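Local coordinates for protein 11R-lipoxygenase (PDB 3VF1) that probably incorporates both atoms of molecular oxygen into polyunsaturated fatty acids at a non-heme iron centre, with an activity that depends on calcium, at residues Tyr422-Gly427 with Lys640-Tyr645; Asn501-Phe506 with Val566-Cys571; Asn648-Ala653 with Ala657-Phe662. All coordinates share one frame; numbering follows the deposited sequence.

Contact 1 (Tyr422-Gly427 with Lys640-Tyr645); sequences YPHTKG and KFLGDY
His-424 and Tyr-645 meet through a single polar link: NE2 of His-424 lies 2.7 Å from OH of Tyr-645, a distinctly bent hydrogen bond (130°) in which either group could be the donor. The two side chains cross at about a right angle. Their ring planes are perpendicular (90°), and the hydroxyl lies near the imidazole plane, at its edge. Both rings start beside their backbone N, with CG anti to the carbonyl carbon (chi1 -62° in His-424), which swings the imidazole toward the loop although its CB does not point there. Pro-423 adds the apolar part, laying CG 3.6 Å from CE1 of Tyr-645. On the imidazole rim, CE1 of His-424 is 4.1 Å from CD1 of Leu-642, a residue of the type II beta turn from Phe-641 to Asp-644. ND1 of His-424 bonds to O of Asn-694, so both imidazole nitrogens are engaged and the ring's rotation is fixed. The contact lies beside the C-terminal tail, to which Asn-694 belongs and which ends in Ile-698, a ligand of the lipoxygenase iron site; the His-424 side chain is about 14 Å from the metal.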
loop_
_atom_site.group_PDB
_atom_site.type_symbol
_atom_site.label_atom_id
_atom_site.label_comp_id
_atom_site.label_asym_id
_atom_site.label_seq_id
_atom_site.Cartn_x
_atom_site.Cartn_y
_atom_site.Cartn_z
ATOM N N TYR A 422 2.136 -7.536 -12.006
ATOM C CA TYR A 422 2.401 -6.237 -12.619
ATOM C C TYR A 422 1.415 -5.149 -12.187
ATOM O O TYR A 422 1.831 -4.082 -11.737
ATOM C CB TYR A 422 2.421 -6.338 -14.146
ATOM C CG TYR A 422 2.784 -5.029 -14.805
ATOM C CD1 TYR A 422 4.106 -4.616 -14.878
ATOM C CD2 TYR A 422 1.807 -4.199 -15.338
ATOM C CE1 TYR A 422 4.447 -3.419 -15.469
ATOM C CE2 TYR A 422 2.141 -2.997 -15.934
ATOM C CZ TYR A 422 3.463 -2.614 -15.996
ATOM O OH TYR A 422 3.803 -1.419 -16.587
ATOM N N PRO A 423 0.106 -5.411 -12.319
ATOM C CA PRO A 423 -0.864 -4.364 -11.975
ATOM C C PRO A 423 -0.883 -4.023 -10.486
ATOM O O PRO A 423 -1.363 -2.951 -10.113
ATOM C CB PRO A 423 -2.205 -4.972 -12.400
ATOM C CG PRO A 423 -1.982 -6.442 -12.392
ATOM C CD PRO A 423 -0.550 -6.646 -12.781
ATOM N N HIS A 424 -0.360 -4.915 -9.652
ATOM C CA HIS A 424 -0.418 -4.732 -8.205
ATOM C C HIS A 424 0.832 -4.067 -7.631
ATOM O O HIS A 424 0.784 -3.490 -6.546
ATOM C CB HIS A 424 -0.655 -6.076 -7.523
ATOM C CG HIS A 424 -1.957 -6.712 -7.892
ATOM N ND1 HIS A 424 -3.173 -6.183 -7.519
ATOM C CD2 HIS A 424 -2.235 -7.827 -8.607
ATOM C CE1 HIS A 424 -4.145 -6.946 -7.987
ATOM N NE2 HIS A 424 -3.603 -7.952 -8.650
ATOM N N THR A 425 1.942 -4.148 -8.355
ATOM C CA THR A 425 3.190 -3.535 -7.908
ATOM C C THR A 425 3.441 -2.227 -8.649
ATOM O O THR A 425 4.470 -1.581 -8.462
ATOM C CB THR A 425 4.396 -4.467 -8.133
ATOM O OG1 THR A 425 4.551 -4.732 -9.534
ATOM C CG2 THR A 425 4.210 -5.775 -7.378
ATOM N N LYS A 426 2.489 -1.841 -9.488
ATOM C CA LYS A 426 2.630 -0.644 -10.305
ATOM C C LYS A 426 2.670 0.614 -9.443
ATOM O O LYS A 426 1.765 0.858 -8.643
ATOM C CB LYS A 426 1.470 -0.553 -11.296
ATOM C CG LYS A 426 1.787 0.247 -12.545
ATOM C CD LYS A 426 0.570 0.372 -13.445
ATOM C CE LYS A 426 0.873 1.213 -14.671
ATOM N NZ LYS A 426 -0.356 1.535 -15.448
ATOM N N GLY A 427 3.728 1.404 -9.604
ATOM C CA GLY A 427 3.812 2.708 -8.971
ATOM C C GLY A 427 4.484 2.730 -7.610
ATOM O O GLY A 427 4.724 3.805 -7.060
ATOM N N LYS A 640 -7.114 2.353 -11.327
ATOM C CA LYS A 640 -7.789 1.088 -11.593
ATOM C C LYS A 640 -7.966 0.322 -10.290
ATOM O O LYS A 640 -6.991 0.016 -9.603
ATOM C CB LYS A 640 -6.981 0.254 -12.590
ATOM C CG LYS A 640 -6.813 0.915 -13.950
ATOM C CD LYS A 640 -8.138 1.000 -14.696
ATOM C CE LYS A 640 -8.125 2.100 -15.745
ATOM N NZ LYS A 640 -6.968 2.001 -16.677
ATOM N N PHE A 641 -9.213 0.013 -9.956
ATOM C CA PHE A 641 -9.528 -0.609 -8.677
ATOM C C PHE A 641 -9.481 -2.132 -8.752
ATOM O O PHE A 641 -9.356 -2.708 -9.833
ATOM C CB PHE A 641 -10.885 -0.116 -8.174
ATOM C CG PHE A 641 -10.914 1.360 -7.890
ATOM C CD1 PHE A 641 -10.295 1.869 -6.761
ATOM C CD2 PHE A 641 -11.542 2.238 -8.757
ATOM C CE1 PHE A 641 -10.308 3.224 -6.496
ATOM C CE2 PHE A 641 -11.560 3.596 -8.498
ATOM C CZ PHE A 641 -10.942 4.089 -7.366
ATOM N N LEU A 642 -9.580 -2.775 -7.594
ATOM C CA LEU A 642 -9.329 -4.208 -7.484
ATOM C C LEU A 642 -10.143 -5.021 -8.482
ATOM O O LEU A 642 -11.373 -4.956 -8.496
ATOM C CB LEU A 642 -9.623 -4.691 -6.062
ATOM C CG LEU A 642 -9.177 -6.122 -5.759
ATOM C CD1 LEU A 642 -7.668 -6.267 -5.940
ATOM C CD2 LEU A 642 -9.590 -6.526 -4.353
ATOM N N GLY A 643 -9.444 -5.790 -9.312
ATOM C CA GLY A 643 -10.092 -6.660 -10.277
ATOM C C GLY A 643 -10.193 -6.042 -11.659
ATOM O O GLY A 643 -10.329 -6.754 -12.652
ATOM N N ASP A 644 -10.129 -4.716 -11.725
ATOM C CA ASP A 644 -10.187 -4.013 -13.000
ATOM C C ASP A 644 -8.826 -4.050 -13.683
ATOM O O ASP A 644 -7.966 -3.211 -13.422
ATOM C CB ASP A 644 -10.636 -2.565 -12.798
ATOM C CG ASP A 644 -10.635 -1.769 -14.089
ATOM O OD1 ASP A 644 -10.712 -2.385 -15.171
ATOM O OD2 ASP A 644 -10.561 -0.525 -14.018
ATOM N N TYR A 645 -8.643 -5.032 -14.560
ATOM C CA TYR A 645 -7.381 -5.218 -15.266
ATOM C C TYR A 645 -7.502 -4.755 -16.715
ATOM O O TYR A 645 -7.474 -5.566 -17.638
ATOM C CB TYR A 645 -6.974 -6.691 -15.228
ATOM C CG TYR A 645 -6.662 -7.213 -13.843
ATOM C CD1 TYR A 645 -5.744 -6.565 -13.023
ATOM C CD2 TYR A 645 -7.288 -8.352 -13.352
ATOM C CE1 TYR A 645 -5.454 -7.043 -11.756
ATOM C CE2 TYR A 645 -7.005 -8.835 -12.087
ATOM C CZ TYR A 645 -6.089 -8.177 -11.294
ATOM O OH TYR A 645 -5.807 -8.656 -10.036
#

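Contact 2 (Asn501-Phe506 with Val566-Cys571); sequences NVIHQF and VVVFTC
Ile-503 projects from helix 491-514 onto helix 557-579 and touches two consecutive residues there, one with each branch. Its CG2 methyl meets CG1 of Val-568 at 3.6 Å, the two side chains running obliquely to one another. The longer branch takes the other direction: CD1 reaches CA of Phe-569 at 4.0 Å and touches CD1 of its ring at 4.2 Å, approaching that ring obliquely with the side chains at about a right angle. The first torsion of Ile-503 (chi1 -71°) aims this fork, putting CG1 beside the backbone N and CG2 anti to it. In Val-568 the touching methyl, CG1, is likewise the one anti to the backbone N (chi1 173°). All three residues are buried, and the contact is wholly apolar. Within helix 557-579, Val-566 O accepts from both N and OG1 of Thr-570, which reach it from opposite faces of its carbonyl plane; the bond from OG1 to O, 2.9 Å long, gives the buried threonine hydroxyl an acceptor. Around this core, the Phe-569 ring meets Trp-500 edge-to-face, while Phe-506 stacks on Phe-662 of helix 653-676. Val-567, Thr-570 and Cys-571 of helix 557-579 pack on the long helix 369-410.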
loop_
_atom_site.group_PDB
_atom_site.type_symbol
_atom_site.label_atom_id
_atom_site.label_comp_id
_atom_site.label_asym_id
_atom_site.label_seq_id
_atom_site.Cartn_x
_atom_site.Cartn_y
_atom_site.Cartn_z
ATOM N N ASN A 501 -9.501 -14.465 1.055
ATOM C CA ASN A 501 -9.895 -15.763 0.523
ATOM C C ASN A 501 -10.242 -15.704 -0.962
ATOM O O ASN A 501 -10.014 -16.663 -1.697
ATOM C CB ASN A 501 -11.078 -16.323 1.316
ATOM C CG ASN A 501 -10.672 -16.821 2.691
ATOM O OD1 ASN A 501 -9.606 -17.413 2.859
ATOM N ND2 ASN A 501 -11.523 -16.584 3.683
ATOM N N VAL A 502 -10.796 -14.580 -1.400
ATOM C CA VAL A 502 -11.139 -14.399 -2.807
ATOM C C VAL A 502 -9.887 -14.171 -3.647
ATOM O O VAL A 502 -9.800 -14.642 -4.781
ATOM C CB VAL A 502 -12.126 -13.228 -3.006
ATOM C CG1 VAL A 502 -11.921 -12.569 -4.357
ATOM C CG2 VAL A 502 -13.558 -13.718 -2.854
ATOM N N ILE A 503 -8.919 -13.454 -3.087
ATOM C CA ILE A 503 -7.654 -13.215 -3.770
ATOM C C ILE A 503 -6.812 -14.486 -3.791
ATOM O O ILE A 503 -6.108 -14.758 -4.762
ATOM C CB ILE A 503 -6.848 -12.090 -3.096
ATOM C CG1 ILE A 503 -7.516 -10.739 -3.351
ATOM C CG2 ILE A 503 -5.419 -12.068 -3.625
ATOM C CD1 ILE A 503 -6.918 -9.598 -2.553
ATOM N N HIS A 504 -6.884 -15.263 -2.717
ATOM C CA HIS A 504 -6.147 -16.519 -2.647
ATOM C C HIS A 504 -6.657 -17.480 -3.710
ATOM O O HIS A 504 -5.883 -18.214 -4.319
ATOM C CB HIS A 504 -6.287 -17.157 -1.266
ATOM C CG HIS A 504 -5.497 -18.417 -1.106
ATOM N ND1 HIS A 504 -5.997 -19.658 -1.440
ATOM C CD2 HIS A 504 -4.237 -18.629 -0.657
ATOM C CE1 HIS A 504 -5.083 -20.579 -1.198
ATOM N NE2 HIS A 504 -4.005 -19.982 -0.722
ATOM N N GLN A 505 -7.968 -17.470 -3.929
ATOM C CA GLN A 505 -8.579 -18.324 -4.937
ATOM C C GLN A 505 -8.113 -17.918 -6.333
ATOM O O GLN A 505 -7.795 -18.769 -7.162
ATOM C CB GLN A 505 -10.104 -18.245 -4.853
ATOM C CG GLN A 505 -10.819 -19.218 -5.770
ATOM C CD GLN A 505 -10.486 -20.660 -5.447
ATOM O OE1 GLN A 505 -10.617 -21.094 -4.304
ATOM N NE2 GLN A 505 -10.041 -21.407 -6.452
ATOM N N PHE A 506 -8.071 -16.613 -6.586
ATOM C CA PHE A 506 -7.654 -16.101 -7.886
ATOM C C PHE A 506 -6.207 -16.470 -8.193
ATOM O O PHE A 506 -5.902 -16.972 -9.273
ATOM C CB PHE A 506 -7.827 -14.582 -7.944
ATOM C CG PHE A 506 -7.191 -13.947 -9.148
ATOM C CD1 PHE A 506 -7.603 -14.288 -10.425
ATOM C CD2 PHE A 506 -6.185 -13.005 -9.004
ATOM C CE1 PHE A 506 -7.022 -13.706 -11.533
ATOM C CE2 PHE A 506 -5.602 -12.419 -10.112
ATOM C CZ PHE A 506 -6.020 -12.770 -11.377
ATOM N N VAL A 566 -0.152 -12.909 -0.327
ATOM C CA VAL A 566 0.294 -11.876 0.601
ATOM C C VAL A 566 0.596 -10.575 -0.133
ATOM O O VAL A 566 0.196 -9.500 0.309
ATOM C CB VAL A 566 1.556 -12.321 1.372
ATOM C CG1 VAL A 566 2.256 -11.122 2.002
ATOM C CG2 VAL A 566 1.199 -13.351 2.432
ATOM N N VAL A 567 1.300 -10.677 -1.255
ATOM C CA VAL A 567 1.709 -9.498 -2.009
ATOM C C VAL A 567 0.506 -8.765 -2.596
ATOM O O VAL A 567 0.370 -7.553 -2.440
ATOM C CB VAL A 567 2.678 -9.866 -3.150
ATOM C CG1 VAL A 567 3.007 -8.640 -3.990
ATOM C CG2 VAL A 567 3.948 -10.480 -2.589
ATOM N N VAL A 568 -0.364 -9.506 -3.275
ATOM C CA VAL A 568 -1.530 -8.912 -3.919
ATOM C C VAL A 568 -2.461 -8.280 -2.887
ATOM O O VAL A 568 -3.014 -7.201 -3.109
ATOM C CB VAL A 568 -2.317 -9.960 -4.736
ATOM C CG1 VAL A 568 -3.621 -9.365 -5.258
ATOM C CG2 VAL A 568 -1.473 -10.482 -5.885
ATOM N N PHE A 569 -2.630 -8.956 -1.755
ATOM C CA PHE A 569 -3.516 -8.472 -0.703
ATOM C C PHE A 569 -2.972 -7.205 -0.050
ATOM O O PHE A 569 -3.722 -6.273 0.224
ATOM C CB PHE A 569 -3.717 -9.550 0.360
ATOM C CG PHE A 569 -4.553 -9.101 1.522
ATOM C CD1 PHE A 569 -5.932 -9.235 1.494
ATOM C CD2 PHE A 569 -3.962 -8.541 2.642
ATOM C CE1 PHE A 569 -6.705 -8.821 2.559
ATOM C CE2 PHE A 569 -4.732 -8.125 3.714
ATOM C CZ PHE A 569 -6.104 -8.265 3.672
ATOM N N THR A 570 -1.667 -7.177 0.196
ATOM C CA THR A 570 -1.039 -6.049 0.878
ATOM C C THR A 570 -0.962 -4.816 -0.018
ATOM O O THR A 570 -1.144 -3.689 0.447
ATOM C CB THR A 570 0.378 -6.403 1.369
ATOM O OG1 THR A 570 0.302 -7.454 2.337
ATOM C CG2 THR A 570 1.051 -5.191 1.998
ATOM N N CYS A 571 -0.687 -5.029 -1.301
ATOM C CA CYS A 571 -0.554 -3.924 -2.243
ATOM C C CYS A 571 -1.904 -3.290 -2.568
ATOM O O CYS A 571 -1.971 -2.120 -2.952
ATOM C CB CYS A 571 0.113 -4.397 -3.535
ATOM S SG CYS A 571 1.847 -4.871 -3.357
#

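Contact 3 (Asn648-Ala653 with Ala657-Phe662); sequences NLFGDA and AAMAKF
The amide of Asn-648 presents one face to the end of Met-659 and the other to the backbone N of Phe-650. Over the first face lie the methionine methyl, with CE 3.6 Å from ND2 of Asn-648, and the sulfur, with SD 3.7 Å from OD1. From the opposite side the backbone N of Phe-650 donates to OD1 of Asn-648 at 2.9 Å, well above the carbonyl plane (66° out of it); this bond closes an Asx turn and holds the amide in place. The same OD1 sits at the edge of the Phe-650 ring, in its plane. Met-659 SD approaches this ring obliquely, 4.1 Å from CD2 of Phe-650, as a Met-aromatic contact. The bend at chi3 (39°) turns the methyl of Met-659 over the amide while its sulfur stays beside the phenyl ring. Ala-657 N donates to Ala-653 O at 3.1 Å, the i to i-4 bond of the first turn of helix 653-676. The loop before that helix thus folds back along its opening turns. Phe-650 also packs on Tyr-514 of helix 491-514 and Lys-419 of helix 416-425. Farther along helix 653-676, Lys-661 forms a salt bridge with Asp-509 of helix 491-514.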
loop_
_atom_site.group_PDB
_atom_site.type_symbol
_atom_site.label_atom_id
_atom_site.label_comp_id
_atom_site.label_asym_id
_atom_site.label_seq_id
_atom_site.Cartn_x
_atom_site.Cartn_y
_atom_site.Cartn_z
ATOM N N ASN A 648 -4.458 -5.374 -19.185
ATOM C CA ASN A 648 -4.171 -6.793 -19.006
ATOM C C ASN A 648 -3.041 -7.293 -19.902
ATOM O O ASN A 648 -3.028 -7.040 -21.107
ATOM C CB ASN A 648 -5.432 -7.615 -19.266
ATOM C CG ASN A 648 -5.220 -9.089 -19.026
ATOM O OD1 ASN A 648 -4.379 -9.483 -18.219
ATOM N ND2 ASN A 648 -5.979 -9.917 -19.728
ATOM N N LEU A 649 -2.102 -8.015 -19.301
ATOM C CA LEU A 649 -0.966 -8.567 -20.031
ATOM C C LEU A 649 -1.204 -10.022 -20.432
ATOM O O LEU A 649 -0.470 -10.573 -21.248
ATOM C CB LEU A 649 0.300 -8.469 -19.181
ATOM C CG LEU A 649 0.719 -7.056 -18.782
ATOM C CD1 LEU A 649 1.937 -7.099 -17.871
ATOM C CD2 LEU A 649 1.002 -6.213 -20.016
ATOM N N PHE A 650 -2.231 -10.641 -19.858
ATOM C CA PHE A 650 -2.545 -12.034 -20.164
ATOM C C PHE A 650 -3.223 -12.171 -21.521
ATOM O O PHE A 650 -4.160 -11.437 -21.835
ATOM C CB PHE A 650 -3.445 -12.635 -19.082
ATOM C CG PHE A 650 -2.719 -12.995 -17.819
ATOM C CD1 PHE A 650 -1.967 -14.152 -17.747
ATOM C CD2 PHE A 650 -2.796 -12.181 -16.700
ATOM C CE1 PHE A 650 -1.299 -14.491 -16.587
ATOM C CE2 PHE A 650 -2.132 -12.515 -15.539
ATOM C CZ PHE A 650 -1.382 -13.673 -15.482
ATOM N N GLY A 651 -2.740 -13.115 -22.322
ATOM C CA GLY A 651 -3.352 -13.423 -23.601
ATOM C C GLY A 651 -4.140 -14.718 -23.546
ATOM O O GLY A 651 -5.095 -14.906 -24.302
ATOM N N ASP A 652 -3.743 -15.613 -22.647
ATOM C CA ASP A 652 -4.387 -16.915 -22.529
ATOM C C ASP A 652 -5.836 -16.770 -22.078
ATOM O O ASP A 652 -6.124 -16.098 -21.090
ATOM C CB ASP A 652 -3.622 -17.799 -21.543
ATOM C CG ASP A 652 -2.143 -17.898 -21.874
ATOM O OD1 ASP A 652 -1.786 -18.670 -22.787
ATOM O OD2 ASP A 652 -1.339 -17.204 -21.216
ATOM N N ALA A 653 -6.744 -17.409 -22.809
ATOM C CA ALA A 653 -8.170 -17.317 -22.517
ATOM C C ALA A 653 -8.502 -17.929 -21.158
ATOM O O ALA A 653 -9.506 -17.574 -20.541
ATOM C CB ALA A 653 -8.975 -17.997 -23.615
ATOM N N ALA A 657 -10.600 -16.227 -17.925
ATOM C CA ALA A 657 -11.670 -16.904 -17.202
ATOM C C ALA A 657 -11.449 -16.783 -15.698
ATOM O O ALA A 657 -12.393 -16.567 -14.940
ATOM C CB ALA A 657 -11.743 -18.365 -17.611
ATOM N N ALA A 658 -10.196 -16.922 -15.274
ATOM C CA ALA A 658 -9.853 -16.814 -13.862
ATOM C C ALA A 658 -10.105 -15.393 -13.365
ATOM O O ALA A 658 -10.662 -15.190 -12.285
ATOM C CB ALA A 658 -8.402 -17.201 -13.641
ATOM N N MET A 659 -9.693 -14.415 -14.166
ATOM C CA MET A 659 -9.878 -13.011 -13.832
ATOM C C MET A 659 -11.359 -12.641 -13.757
ATOM O O MET A 659 -11.763 -11.852 -12.907
ATOM C CB MET A 659 -9.175 -12.127 -14.864
ATOM C CG MET A 659 -7.678 -11.987 -14.639
ATOM S SD MET A 659 -6.792 -11.380 -16.091
ATOM C CE MET A 659 -7.943 -10.158 -16.717
ATOM N N ALA A 660 -12.166 -13.209 -14.646
ATOM C CA ALA A 660 -13.594 -12.910 -14.670
ATOM C C ALA A 660 -14.285 -13.492 -13.440
ATOM O O ALA A 660 -15.172 -12.866 -12.862
ATOM C CB ALA A 660 -14.226 -13.450 -15.943
ATOM N N LYS A 661 -13.876 -14.693 -13.049
ATOM C CA LYS A 661 -14.401 -15.335 -11.850
ATOM C C LYS A 661 -14.036 -14.499 -10.629
ATOM O O LYS A 661 -14.820 -14.364 -9.687
ATOM C CB LYS A 661 -13.820 -16.743 -11.724
ATOM C CG LYS A 661 -14.142 -17.458 -10.421
ATOM C CD LYS A 661 -13.280 -18.704 -10.274
ATOM C CE LYS A 661 -13.432 -19.342 -8.906
ATOM N NZ LYS A 661 -12.392 -20.383 -8.674
ATOM N N PHE A 662 -12.829 -13.942 -10.664
ATOM C CA PHE A 662 -12.342 -13.047 -9.623
ATOM C C PHE A 662 -13.278 -11.849 -9.477
ATOM O O PHE A 662 -13.760 -11.555 -8.383
ATOM C CB PHE A 662 -10.925 -12.590 -9.989
ATOM C CG PHE A 662 -10.224 -11.807 -8.915
ATOM C CD1 PHE A 662 -10.226 -12.235 -7.597
ATOM C CD2 PHE A 662 -9.529 -10.652 -9.237
ATOM C CE1 PHE A 662 -9.562 -11.511 -6.621
ATOM C CE2 PHE A 662 -8.864 -9.929 -8.268
ATOM C CZ PHE A 662 -8.879 -10.358 -6.959
#

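The three contacts form one continuous patch of the lipoxygenase domain, with centres about 12 Å (1 and 2), about 13 Å (1 and 3) and about 15 Å (2 and 3) apart. Along the chain, contact 2 falls wholly between the two segments of contact 1, and contact 3 follows. The loop between helices 619-632 and 653-676 supplies a segment to both contacts 1 and 3. Tyr-645 joins all three, touching Phe-506, Met-659 and Phe-662, and His-424 packs against Val-568. Helix 557-579, which carries the iron ligands His-575 and Asn-579, is thereby connected through helices 491-514 and 653-676 to the surface loop of contact 3, well away from the metal.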